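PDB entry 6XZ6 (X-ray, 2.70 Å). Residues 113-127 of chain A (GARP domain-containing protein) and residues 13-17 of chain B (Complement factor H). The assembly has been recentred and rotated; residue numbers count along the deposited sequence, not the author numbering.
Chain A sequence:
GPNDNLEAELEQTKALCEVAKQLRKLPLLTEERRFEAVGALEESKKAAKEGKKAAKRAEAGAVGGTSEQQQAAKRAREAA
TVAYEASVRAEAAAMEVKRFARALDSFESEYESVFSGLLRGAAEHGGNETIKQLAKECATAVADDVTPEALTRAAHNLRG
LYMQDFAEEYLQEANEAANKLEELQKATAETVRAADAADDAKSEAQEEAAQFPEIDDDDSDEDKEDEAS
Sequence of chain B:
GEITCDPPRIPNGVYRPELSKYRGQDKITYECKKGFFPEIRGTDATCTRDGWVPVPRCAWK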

ATOM      1  N   SER A 113      -6.448  -5.174  10.767  1.00 19.52           N
ATOM      2  CA  SER A 113      -6.946  -5.581  12.087  1.00 22.02           C
ATOM      3  C   SER A 113      -7.607  -6.976  12.085  1.00 28.92           C
ATOM      4  O   SER A 113      -7.618  -7.681  13.115  1.00 30.77           O
ATOM      5  N   VAL A 114      -8.172  -7.354  10.925  1.00 23.33           N
ATOM      6  CA  VAL A 114      -8.824  -8.641  10.735  1.00 22.09           C
ATOM      7  C   VAL A 114      -7.746  -9.740  10.724  1.00 25.01           C
ATOM      8  O   VAL A 114      -7.814 -10.641  11.554  1.00 27.41           O
ATOM      9  N   PHE A 115      -6.741  -9.637   9.835  1.00 17.75           N
ATOM     10  CA  PHE A 115      -5.652 -10.609   9.737  1.00 16.36           C
ATOM     11  C   PHE A 115      -4.834 -10.697  11.015  1.00 23.70           C
ATOM     12  O   PHE A 115      -4.387 -11.786  11.355  1.00 26.34           O
ATOM     13  N   SER A 116      -4.644  -9.575  11.720  1.00 20.01           N
ATOM     14  CA  SER A 116      -3.945  -9.537  13.004  1.00 21.50           C
ATOM     15  C   SER A 116      -4.734 -10.283  14.102  1.00 25.62           C
ATOM     16  O   SER A 116      -4.138 -11.023  14.861  1.00 27.38           O
ATOM     17  N   GLY A 117      -6.052 -10.119  14.130  1.00 21.53           N
ATOM     18  CA  GLY A 117      -6.955 -10.791  15.060  1.00 21.42           C
ATOM     19  C   GLY A 117      -7.060 -12.278  14.807  1.00 25.15           C
ATOM     20  O   GLY A 117      -7.110 -13.059  15.757  1.00 27.81           O
ATOM     21  N   LEU A 118      -7.064 -12.692  13.537  1.00 19.29           N
ATOM     22  CA  LEU A 118      -7.087 -14.107  13.192  1.00 18.61           C
ATOM     23  C   LEU A 118      -5.805 -14.767  13.676  1.00 24.23           C
ATOM     24  O   LEU A 118      -5.864 -15.863  14.243  1.00 26.21           O
ATOM     25  N   LEU A 119      -4.667 -14.072  13.554  1.00 19.52           N
ATOM     26  CA  LEU A 119      -3.384 -14.601  14.005  1.00 19.49           C
ATOM     27  C   LEU A 119      -3.325 -14.688  15.507  1.00 26.73           C
ATOM     28  O   LEU A 119      -2.818 -15.675  16.026  1.00 30.31           O
ATOM     29  N   ARG A 120      -3.870 -13.685  16.209  1.00 22.79           N
ATOM     30  CA  ARG A 120      -3.932 -13.633  17.662  1.00 24.08           C
ATOM     31  C   ARG A 120      -4.682 -14.867  18.178  1.00 31.14           C
ATOM     32  O   ARG A 120      -4.241 -15.468  19.153  1.00 33.22           O
ATOM     33  N   GLY A 121      -5.778 -15.254  17.498  1.00 26.56           N
ATOM     34  CA  GLY A 121      -6.562 -16.455  17.776  1.00 24.88           C
ATOM     35  C   GLY A 121      -5.725 -17.711  17.634  1.00 27.38           C
ATOM     36  O   GLY A 121      -5.731 -18.544  18.538  1.00 29.13           O
ATOM     37  N   ALA A 122      -4.955 -17.834  16.519  1.00 21.51           N
ATOM     38  CA  ALA A 122      -4.007 -18.947  16.251  1.00 19.15           C
ATOM     39  C   ALA A 122      -2.859 -18.974  17.309  1.00 25.15           C
ATOM     40  O   ALA A 122      -2.405 -20.061  17.694  1.00 26.51           O
ATOM     41  N   ALA A 123      -2.421 -17.789  17.814  1.00 20.29           N
ATOM     42  CA  ALA A 123      -1.398 -17.693  18.868  1.00 20.68           C
ATOM     43  C   ALA A 123      -1.867 -18.315  20.183  1.00 28.76           C
ATOM     44  O   ALA A 123      -1.087 -18.996  20.858  1.00 29.69           O
ATOM     45  N   GLU A 124      -3.152 -18.088  20.529  1.00 28.47           N
ATOM     46  CA  GLU A 124      -3.823 -18.537  21.754  1.00 30.44           C
ATOM     47  C   GLU A 124      -4.439 -19.946  21.666  1.00 34.80           C
ATOM     48  O   GLU A 124      -4.394 -20.683  22.654  1.00 36.26           O
ATOM     49  N   HIS A 125      -5.058 -20.296  20.517  1.00 29.34           N
ATOM     50  CA  HIS A 125      -5.796 -21.538  20.323  1.00 28.27           C
ATOM     51  C   HIS A 125      -5.380 -22.367  19.085  1.00 31.64           C
ATOM     52  O   HIS A 125      -6.170 -23.184  18.603  1.00 33.49           O
ATOM     53  N   GLY A 126      -4.150 -22.193  18.611  1.00 26.27           N
ATOM     54  CA  GLY A 126      -3.630 -22.960  17.479  1.00 24.28           C
ATOM     55  C   GLY A 126      -3.553 -24.419  17.846  1.00 29.83           C
ATOM     56  O   GLY A 126      -3.345 -24.744  19.020  1.00 31.67           O
ATOM     57  N   GLY A 127      -3.762 -25.288  16.855  1.00 26.47           N
ATOM     58  CA  GLY A 127      -3.824 -26.743  17.020  1.00 25.78           C
ATOM     59  C   GLY A 127      -2.593 -27.438  17.561  1.00 28.44           C
ATOM     60  O   GLY A 127      -2.720 -28.472  18.221  1.00 30.56           O
TER
ATOM     61  N   GLY B  13     -18.227 -12.367   8.602  1.00 26.38           N
ATOM     62  CA  GLY B  13     -17.107 -12.709   9.466  1.00 25.02           C
ATOM     63  C   GLY B  13     -16.185 -13.747   8.861  1.00 26.75           C
ATOM     64  O   GLY B  13     -16.505 -14.318   7.811  1.00 26.55           O
ATOM     65  N   VAL B  14     -15.032 -13.992   9.528  1.00 21.71           N
ATOM     66  CA  VAL B  14     -14.006 -14.992   9.153  1.00 19.41           C
ATOM     67  C   VAL B  14     -13.607 -15.805  10.388  1.00 25.45           C
ATOM     68  O   VAL B  14     -13.211 -15.217  11.391  1.00 28.08           O
ATOM     69  N   TYR B  15     -13.644 -17.135  10.304  1.00 20.06           N
ATOM     70  CA  TYR B  15     -13.182 -18.025  11.381  1.00 18.23           C
ATOM     71  C   TYR B  15     -11.907 -18.737  10.954  1.00 22.97           C
ATOM     72  O   TYR B  15     -11.530 -18.746   9.764  1.00 21.39           O
ATOM     73  N   ARG B  16     -11.243 -19.319  11.947  1.00 20.59           N
ATOM     74  CA  ARG B  16     -10.036 -20.110  11.809  1.00 20.03           C
ATOM     75  C   ARG B  16     -10.011 -21.170  12.936  1.00 25.46           C
ATOM     76  O   ARG B  16     -10.530 -20.892  14.023  1.00 25.92           O
ATOM     77  N   PRO B  17      -9.447 -22.386  12.713  1.00 22.22           N
ATOM     78  CA  PRO B  17      -8.927 -22.901  11.439  1.00 21.38           C
ATOM     79  C   PRO B  17     -10.117 -23.343  10.553  1.00 23.63           C
ATOM     80  O   PRO B  17     -11.260 -23.450  11.020  1.00 20.14           O
TER

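The most unusual feature of this contact is that one arginine, R16(B), lies along the helix of chain A and has more of its surface buried by the other stretch than any other residue, yet meets it largely through backbone. Its CA-to-CB bond points toward the helix; chi1 is p (64°), while chi2 (112°) and chi3 (-94°) fall between wells. CD of R16(B) sits 3.4 Å from O of L118(A), and the guanidinium then passes the backbone of the helix, with C of G121(A) and CA of A122(A) over one of its faces. CB of A122(A) approaches NH2 of R16(B) to 3.5 Å, and O of H125(A) lies 3.2 Å from NH1 of R16(B). NE and NH2 of R16(B) are hydrogen-bonded elsewhere in the structure.

Toward the N-terminal end of the stretch the packing becomes apolar. V114(A), rotamer t, points toward the strand and places CG1 3.7 Å from CG2 of V14(B), whose chi1 of -134° is off-well. One turn on, the CA-to-CB bond of L118(A) points sideways to the strand, but the end of its mt side chain comes nearer: CD1 lies 4.1 Å from CB of V14(B), and CD2 3.5 Å from O of V14(B). Y15(B), between the two inward-pointing residues, points away.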

ATOM      1  CB  SER A 113      -7.933  -4.547  12.612  1.00 27.33           C
ATOM      2  OG  SER A 113      -8.904  -4.298  11.607  1.00 45.91           O
ATOM      3  CB  VAL A 114      -9.774  -8.659   9.486  1.00 23.49           C
ATOM      4  CG1 VAL A 114     -10.315 -10.068   9.199  1.00 21.78           C
ATOM      5  CG2 VAL A 114     -10.924  -7.662   9.663  1.00 23.57           C
ATOM      6  CB  PHE A 115      -4.761 -10.306   8.548  1.00 16.32           C
ATOM      7  CG  PHE A 115      -5.417 -10.681   7.253  1.00 16.31           C
ATOM      8  CD1 PHE A 115      -5.275 -11.962   6.731  1.00 18.28           C
ATOM      9  CD2 PHE A 115      -6.168  -9.752   6.541  1.00 17.54           C
ATOM     10  CE1 PHE A 115      -5.877 -12.306   5.522  1.00 18.42           C
ATOM     11  CE2 PHE A 115      -6.783 -10.100   5.341  1.00 19.96           C
ATOM     12  CZ  PHE A 115      -6.635 -11.374   4.837  1.00 17.82           C
ATOM     13  CB  SER A 116      -3.644  -8.091  13.414  1.00 26.31           C
ATOM     14  OG  SER A 116      -2.631  -7.550  12.580  1.00 30.96           O
ATOM     15  CB  LEU A 118      -7.297 -14.346  11.681  1.00 17.28           C
ATOM     16  CG  LEU A 118      -8.721 -14.045  11.137  1.00 21.43           C
ATOM     17  CD1 LEU A 118      -8.741 -13.993   9.623  1.00 19.74           C
ATOM     18  CD2 LEU A 118      -9.747 -15.029  11.647  1.00 22.91           C
ATOM     19  CB  LEU A 119      -2.212 -13.782  13.460  1.00 19.22           C
ATOM     20  CG  LEU A 119      -1.907 -13.969  11.989  1.00 22.51           C
ATOM     21  CD1 LEU A 119      -1.161 -12.761  11.466  1.00 23.03           C
ATOM     22  CD2 LEU A 119      -1.107 -15.273  11.755  1.00 23.00           C
ATOM     23  CB  ARG A 120      -4.631 -12.365  18.097  1.00 26.88           C
ATOM     24  CG  ARG A 120      -3.825 -11.510  19.040  1.00 37.17           C
ATOM     25  CD  ARG A 120      -4.668 -10.325  19.533  1.00 36.60           C
ATOM     26  NE  ARG A 120      -4.719  -9.265  18.530  1.00 27.12           N
ATOM     27  CZ  ARG A 120      -5.822  -8.850  17.933  1.00 48.35           C
ATOM     28  NH1 ARG A 120      -6.997  -9.376  18.258  1.00 55.00           N
ATOM     29  NH2 ARG A 120      -5.767  -7.895  17.024  1.00 34.98           N
ATOM     30  CB  ALA A 122      -3.436 -18.841  14.841  1.00 17.63           C
ATOM     31  CB  ALA A 123      -1.019 -16.243  19.101  1.00 21.83           C
ATOM     32  CB  GLU A 124      -4.942 -17.554  22.119  1.00 33.14           C
ATOM     33  CG  GLU A 124      -4.487 -16.124  22.380  1.00 52.16           C
ATOM     34  CD  GLU A 124      -5.551 -15.038  22.286  1.00 88.24           C
ATOM     35  OE1 GLU A 124      -6.759 -15.360  22.176  1.00 83.78           O
ATOM     36  OE2 GLU A 124      -5.163 -13.847  22.322  1.00 89.50           O
ATOM     37  CB  HIS A 125      -7.316 -21.245  20.300  1.00 29.39           C
ATOM     38  CG  HIS A 125      -7.790 -20.404  21.442  1.00 34.62           C
ATOM     39  ND1 HIS A 125      -7.781 -20.878  22.747  1.00 37.94           N
ATOM     40  CD2 HIS A 125      -8.240 -19.127  21.444  1.00 37.23           C
ATOM     41  CE1 HIS A 125      -8.226 -19.880  23.500  1.00 38.97           C
ATOM     42  NE2 HIS A 125      -8.523 -18.807  22.763  1.00 38.97           N
TER
ATOM     43  CB  VAL B  14     -12.687 -14.435   8.528  1.00 20.43           C
ATOM     44  CG1 VAL B  14     -12.240 -15.189   7.293  1.00 19.74           C
ATOM     45  CG2 VAL B  14     -12.575 -12.927   8.450  1.00 20.00           C
ATOM     46  CB  TYR B  15     -14.251 -19.048  11.813  1.00 17.51           C
ATOM     47  CG  TYR B  15     -14.621 -20.067  10.758  1.00 17.40           C
ATOM     48  CD1 TYR B  15     -15.615 -19.800   9.813  1.00 19.77           C
ATOM     49  CD2 TYR B  15     -14.017 -21.316  10.726  1.00 17.35           C
ATOM     50  CE1 TYR B  15     -15.950 -20.736   8.830  1.00 19.44           C
ATOM     51  CE2 TYR B  15     -14.348 -22.257   9.750  1.00 17.41           C
ATOM     52  CZ  TYR B  15     -15.316 -21.962   8.808  1.00 21.64           C
ATOM     53  OH  TYR B  15     -15.654 -22.880   7.853  1.00 24.69           O
ATOM     54  CB  ARG B  16      -8.776 -19.220  11.774  1.00 18.63           C
ATOM     55  CG  ARG B  16      -8.454 -18.413  13.042  1.00 14.10           C
ATOM     56  CD  ARG B  16      -7.172 -18.944  13.699  1.00 14.60           C
ATOM     57  NE  ARG B  16      -7.484 -19.931  14.740  1.00 18.65           N
ATOM     58  CZ  ARG B  16      -6.818 -21.058  14.944  1.00 43.76           C
ATOM     59  NH1 ARG B  16      -7.210 -21.903  15.895  1.00 31.60           N
ATOM     60  NH2 ARG B  16      -5.751 -21.349  14.202  1.00 46.01           N
ATOM     61  CB  PRO B  17      -8.036 -24.063  11.879  1.00 24.81           C
ATOM     62  CG  PRO B  17      -8.707 -24.599  13.095  1.00 30.95           C
ATOM     63  CD  PRO B  17      -9.433 -23.432  13.751  1.00 25.61           C
TER